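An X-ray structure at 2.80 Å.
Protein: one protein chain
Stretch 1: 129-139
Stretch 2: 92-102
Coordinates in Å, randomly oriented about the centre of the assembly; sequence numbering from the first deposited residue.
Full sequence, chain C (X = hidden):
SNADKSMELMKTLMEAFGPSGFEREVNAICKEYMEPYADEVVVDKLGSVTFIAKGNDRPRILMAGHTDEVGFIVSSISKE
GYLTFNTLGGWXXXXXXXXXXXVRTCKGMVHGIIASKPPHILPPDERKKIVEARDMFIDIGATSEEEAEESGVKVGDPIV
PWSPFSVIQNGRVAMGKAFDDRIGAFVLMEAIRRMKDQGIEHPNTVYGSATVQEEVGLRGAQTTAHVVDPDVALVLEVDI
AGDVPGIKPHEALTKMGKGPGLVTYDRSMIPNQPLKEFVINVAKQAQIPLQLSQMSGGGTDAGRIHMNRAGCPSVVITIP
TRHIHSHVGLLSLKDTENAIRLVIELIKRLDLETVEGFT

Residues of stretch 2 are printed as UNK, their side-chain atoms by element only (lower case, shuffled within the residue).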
# COMPACT_ATOMS: atom_id res chain seq x y z
N LYS C 129 12.47 10.52 -2.16
CA LYS C 129 11.41 11.51 -1.99
C LYS C 129 11.77 12.86 -2.58
O LYS C 129 12.90 13.30 -2.44
CB LYS C 129 11.09 11.71 -0.50
CG LYS C 129 9.70 11.25 -0.12
CD LYS C 129 9.61 10.89 1.35
CE LYS C 129 8.14 10.65 1.72
NZ LYS C 129 7.94 10.16 3.10
N ILE C 130 10.81 13.52 -3.21
CA ILE C 130 11.00 14.88 -3.72
C ILE C 130 11.27 15.80 -2.57
O ILE C 130 10.66 15.65 -1.51
CB ILE C 130 9.77 15.33 -4.52
CG1 ILE C 130 9.95 16.46 -5.53
CG2 ILE C 130 8.63 15.72 -3.60
CD1 ILE C 130 8.74 16.48 -6.47
N VAL C 131 12.20 16.73 -2.74
CA VAL C 131 12.43 17.74 -1.72
C VAL C 131 11.42 18.88 -1.93
O VAL C 131 11.38 19.49 -3.00
CB VAL C 131 13.86 18.30 -1.79
CG1 VAL C 131 14.08 19.34 -0.70
CG2 VAL C 131 14.87 17.17 -1.65
N GLU C 132 10.60 19.13 -0.91
CA GLU C 132 9.61 20.19 -0.98
C GLU C 132 10.30 21.53 -0.72
O GLU C 132 11.29 21.59 -0.02
CB GLU C 132 8.49 19.98 0.04
CG GLU C 132 7.65 18.70 -0.08
CD GLU C 132 6.81 18.59 -1.37
OE1 GLU C 132 6.74 19.57 -2.15
OE2 GLU C 132 6.22 17.50 -1.61
N ALA C 133 9.74 22.60 -1.27
CA ALA C 133 10.29 23.93 -1.10
C ALA C 133 10.32 24.39 0.36
O ALA C 133 11.20 25.14 0.76
CB ALA C 133 9.53 24.91 -1.96
N ARG C 134 9.34 23.97 1.14
CA ARG C 134 9.31 24.25 2.59
C ARG C 134 10.59 23.77 3.31
O ARG C 134 10.98 24.36 4.31
CB ARG C 134 8.06 23.65 3.25
CG ARG C 134 7.86 22.15 2.99
CD ARG C 134 6.61 21.57 3.63
NE ARG C 134 6.71 21.71 5.08
CZ ARG C 134 5.94 22.52 5.81
NH1 ARG C 134 6.15 22.58 7.12
NH2 ARG C 134 4.96 23.26 5.27
N ASP C 135 11.23 22.72 2.80
CA ASP C 135 12.46 22.17 3.39
C ASP C 135 13.75 22.64 2.72
O ASP C 135 14.81 22.06 2.96
CB ASP C 135 12.46 20.64 3.34
CG ASP C 135 11.23 20.03 3.99
OD1 ASP C 135 10.77 20.55 5.04
OD2 ASP C 135 10.71 19.03 3.45
N MSE C 136 13.65 23.67 1.88
CA MSE C 136 14.84 24.22 1.22
C MSE C 136 15.25 25.47 1.94
O MSE C 136 14.51 25.98 2.77
CB MSE C 136 14.54 24.56 -0.22
CG MSE C 136 14.27 23.31 -1.05
SE MSE C 136 13.91 23.82 -2.92
CE MSE C 136 13.18 22.07 -3.49
N PHE C 137 16.45 25.95 1.64
CA PHE C 137 16.88 27.26 2.12
C PHE C 137 17.92 27.81 1.18
O PHE C 137 18.30 27.16 0.23
CB PHE C 137 17.45 27.18 3.54
CG PHE C 137 18.07 25.90 3.83
CD1 PHE C 137 19.30 25.61 3.29
CD2 PHE C 137 17.39 24.95 4.60
CE1 PHE C 137 19.90 24.38 3.51
CE2 PHE C 137 17.96 23.71 4.82
CZ PHE C 137 19.22 23.42 4.28
N ILE C 138 18.36 29.02 1.48
CA ILE C 138 19.31 29.71 0.65
C ILE C 138 20.59 29.83 1.43
O ILE C 138 20.60 30.29 2.57
CB ILE C 138 18.75 31.07 0.23
CG1 ILE C 138 17.62 30.85 -0.77
CG2 ILE C 138 19.81 31.95 -0.40
CD1 ILE C 138 16.61 31.96 -0.79
N ASP C 139 21.66 29.42 0.77
CA ASP C 139 23.00 29.48 1.32
C ASP C 139 23.66 30.68 0.73
O ASP C 139 23.81 30.77 -0.49
CB ASP C 139 23.75 28.22 0.92
CG ASP C 139 25.13 28.14 1.54
OD1 ASP C 139 25.59 29.13 2.15
OD2 ASP C 139 25.76 27.07 1.43
N UNK C 92 7.51 25.40 -9.57
CA UNK C 92 7.63 23.96 -9.43
C UNK C 92 8.88 23.65 -8.60
O UNK C 92 9.97 24.11 -8.94
c UNK C 92 8.17 20.97 -11.86
c UNK C 92 7.90 19.65 -11.47
c UNK C 92 9.12 20.12 -13.86
c UNK C 92 7.70 21.82 -10.82
c UNK C 92 7.76 23.32 -10.81
c UNK C 92 8.84 18.81 -13.45
c UNK C 92 8.24 18.56 -12.25
c UNK C 92 7.17 21.02 -9.88
n UNK C 92 7.29 19.71 -10.25
c UNK C 92 8.80 21.20 -13.08
N UNK C 93 8.74 22.88 -7.53
CA UNK C 93 9.86 22.67 -6.62
C UNK C 93 11.05 22.02 -7.34
O UNK C 93 12.21 22.31 -7.03
o UNK C 93 9.28 20.48 -5.79
c UNK C 93 9.45 21.84 -5.42
N UNK C 94 10.77 21.19 -8.33
CA UNK C 94 11.84 20.43 -8.99
C UNK C 94 12.84 21.23 -9.83
O UNK C 94 13.91 20.71 -10.18
o UNK C 94 11.34 16.40 -9.85
c UNK C 94 10.36 18.40 -8.94
c UNK C 94 10.31 16.96 -9.46
c UNK C 94 11.22 19.31 -9.80
n UNK C 94 9.13 16.37 -9.47
N UNK C 95 12.52 22.49 -10.13
CA UNK C 95 13.46 23.40 -10.81
C UNK C 95 14.27 24.32 -9.87
O UNK C 95 15.00 25.16 -10.35
c UNK C 95 11.78 25.27 -11.20
c UNK C 95 12.77 24.30 -11.85
c UNK C 95 12.07 23.48 -12.91
N UNK C 96 14.14 24.15 -8.56
CA UNK C 96 14.73 25.06 -7.60
C UNK C 96 16.11 24.67 -7.09
O UNK C 96 17.00 25.50 -7.03
c UNK C 96 12.67 27.36 -7.15
c UNK C 96 11.62 25.93 -5.39
c UNK C 96 12.46 25.93 -6.66
c UNK C 96 13.80 25.24 -6.41
N UNK C 97 16.28 23.43 -6.65
CA UNK C 97 17.55 23.01 -6.05
C UNK C 97 18.75 23.29 -6.92
O UNK C 97 18.75 23.02 -8.13
c UNK C 97 17.54 21.52 -5.72
c UNK C 97 17.12 19.65 -4.13
c UNK C 97 16.91 21.14 -4.39
c UNK C 97 17.49 21.95 -3.23
N UNK C 98 19.78 23.85 -6.28
CA UNK C 98 21.06 24.09 -6.94
C UNK C 98 21.13 25.39 -7.72
O UNK C 98 22.14 25.66 -8.37
N UNK C 99 20.08 26.20 -7.61
CA UNK C 99 19.96 27.41 -8.44
C UNK C 99 20.46 28.66 -7.73
O UNK C 99 20.34 28.79 -6.53
n UNK C 99 17.81 25.72 -11.98
o UNK C 99 18.94 27.61 -11.61
c UNK C 99 17.94 26.51 -9.72
c UNK C 99 18.51 27.62 -8.84
c UNK C 99 18.28 26.66 -11.19
N UNK C 100 21.03 29.58 -8.51
CA UNK C 100 21.57 30.82 -7.97
C UNK C 100 20.47 31.84 -7.84
O UNK C 100 19.65 32.01 -8.74
c UNK C 100 23.86 30.52 -9.08
n UNK C 100 28.08 30.23 -10.73
n UNK C 100 27.01 32.00 -9.75
c UNK C 100 24.47 30.89 -10.40
c UNK C 100 22.63 31.40 -8.87
c UNK C 100 26.95 30.85 -10.39
n UNK C 100 25.77 30.28 -10.67
N UNK C 101 20.47 32.54 -6.72
CA UNK C 101 19.53 33.61 -6.49
C UNK C 101 20.28 34.80 -5.99
O UNK C 101 21.45 34.71 -5.63
c UNK C 101 18.46 33.21 -5.46
c UNK C 101 19.08 32.83 -4.12
c UNK C 101 17.58 32.08 -5.99
N UNK C 102 19.59 35.93 -5.97
CA UNK C 102 20.15 37.14 -5.39
C UNK C 102 19.08 37.85 -4.56
O UNK C 102 17.94 38.02 -4.99
c UNK C 102 19.90 38.23 -7.67
c UNK C 102 21.14 39.41 -5.89
c UNK C 102 20.80 38.05 -6.46

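Position 92 carries one carbon followed by fused five- and six-membered rings holding eight carbons and one nitrogen, an indole. Its CA-to-CB bond points away from stretch 1, and no atom of the ring system comes within contact distance. It is Trp 92.

Position 93 has one carbon and then one oxygen. The CA-to-CB bond points toward stretch 1, and the oxygen lies 3.6 Å from Val 131 O and 4.1 Å from Ile 130 CG1, while the CB sits 4.2 Å from Ala 133 N. This is Ser 93, whose CA is 5.7 Å from the CA of Ala 133; its OG approaches Val 131 O without forming a hydrogen bond.

At position 94 there are three carbons, the third bearing an oxygen and a nitrogen, the pattern of an extended amide. The CA-to-CB bond runs sideways, but the end of the chain comes nearer and its nitrogen lies 3.0 Å from Ile 130 CD1, a tight approach for a polar atom and a methyl. The residue is Gln 94; OE1 and NE2 are both hydrogen-bonded elsewhere in the structure.

Position 95 has a single carbon carrying two more, branched at CB, and faces away from stretch 1 without touching it: Val 95. Its backbone N donates to Trp 92 O at 3.2 Å, from the last residue of the 3-10 segment (93-95) back to the residue before it.

Position 96 holds four carbons forked at the second. Directed toward stretch 1, it places its CB 3.8 Å from Met 136 SE and one fork tip 4.1 Å from Ala 133 CB. It is Leu 96.

The side chain at position 97 is likewise four carbons forked at the second. Although its CA-to-CB bond runs sideways, its forking carbon lies 3.9 Å from Met 136 CE and one tip 4.2 Å from Val 131 CG2. This is Leu 97.

Position 98 has no side-chain atoms and a phi of 85°, which favours glycine in its own right. Gly 98 occupies a type II turn that begins at Leu 96.

Position 99 repeats the three-carbon amide, out of reach of stretch 1. In Gln 99, the backbone N donates to Leu 96 O at 3.2 Å, closing the turn, and NE2 makes a weak hydrogen bond to Val 95 O at 3.3 Å.

Three carbons, a nitrogen and a carbon bearing two further nitrogens identify position 100, also out of reach, as Arg 100.

Position 101, one carbon carrying two, points toward stretch 1, with a methyl 3.9 Å from Ile 138 CG2; it is Val 101. Position 102 has the same three carbons but faces away: Val 102.

No hydrogen bond joins the stretches, which bury 440 Å² in total. Packing holds them: the end of selenomethionine Met 136 packs against both leucines, with closest pairs SE to Leu 96 CB at 3.8 Å and CE to Leu 97 CG at 3.9 Å, and its CE also lies 3.7 Å from Ser 93 O. Ile 138 and Val 101 extend the apolar contact between the strands.

Stretch 2 92-102: WSQVLLGQRVV
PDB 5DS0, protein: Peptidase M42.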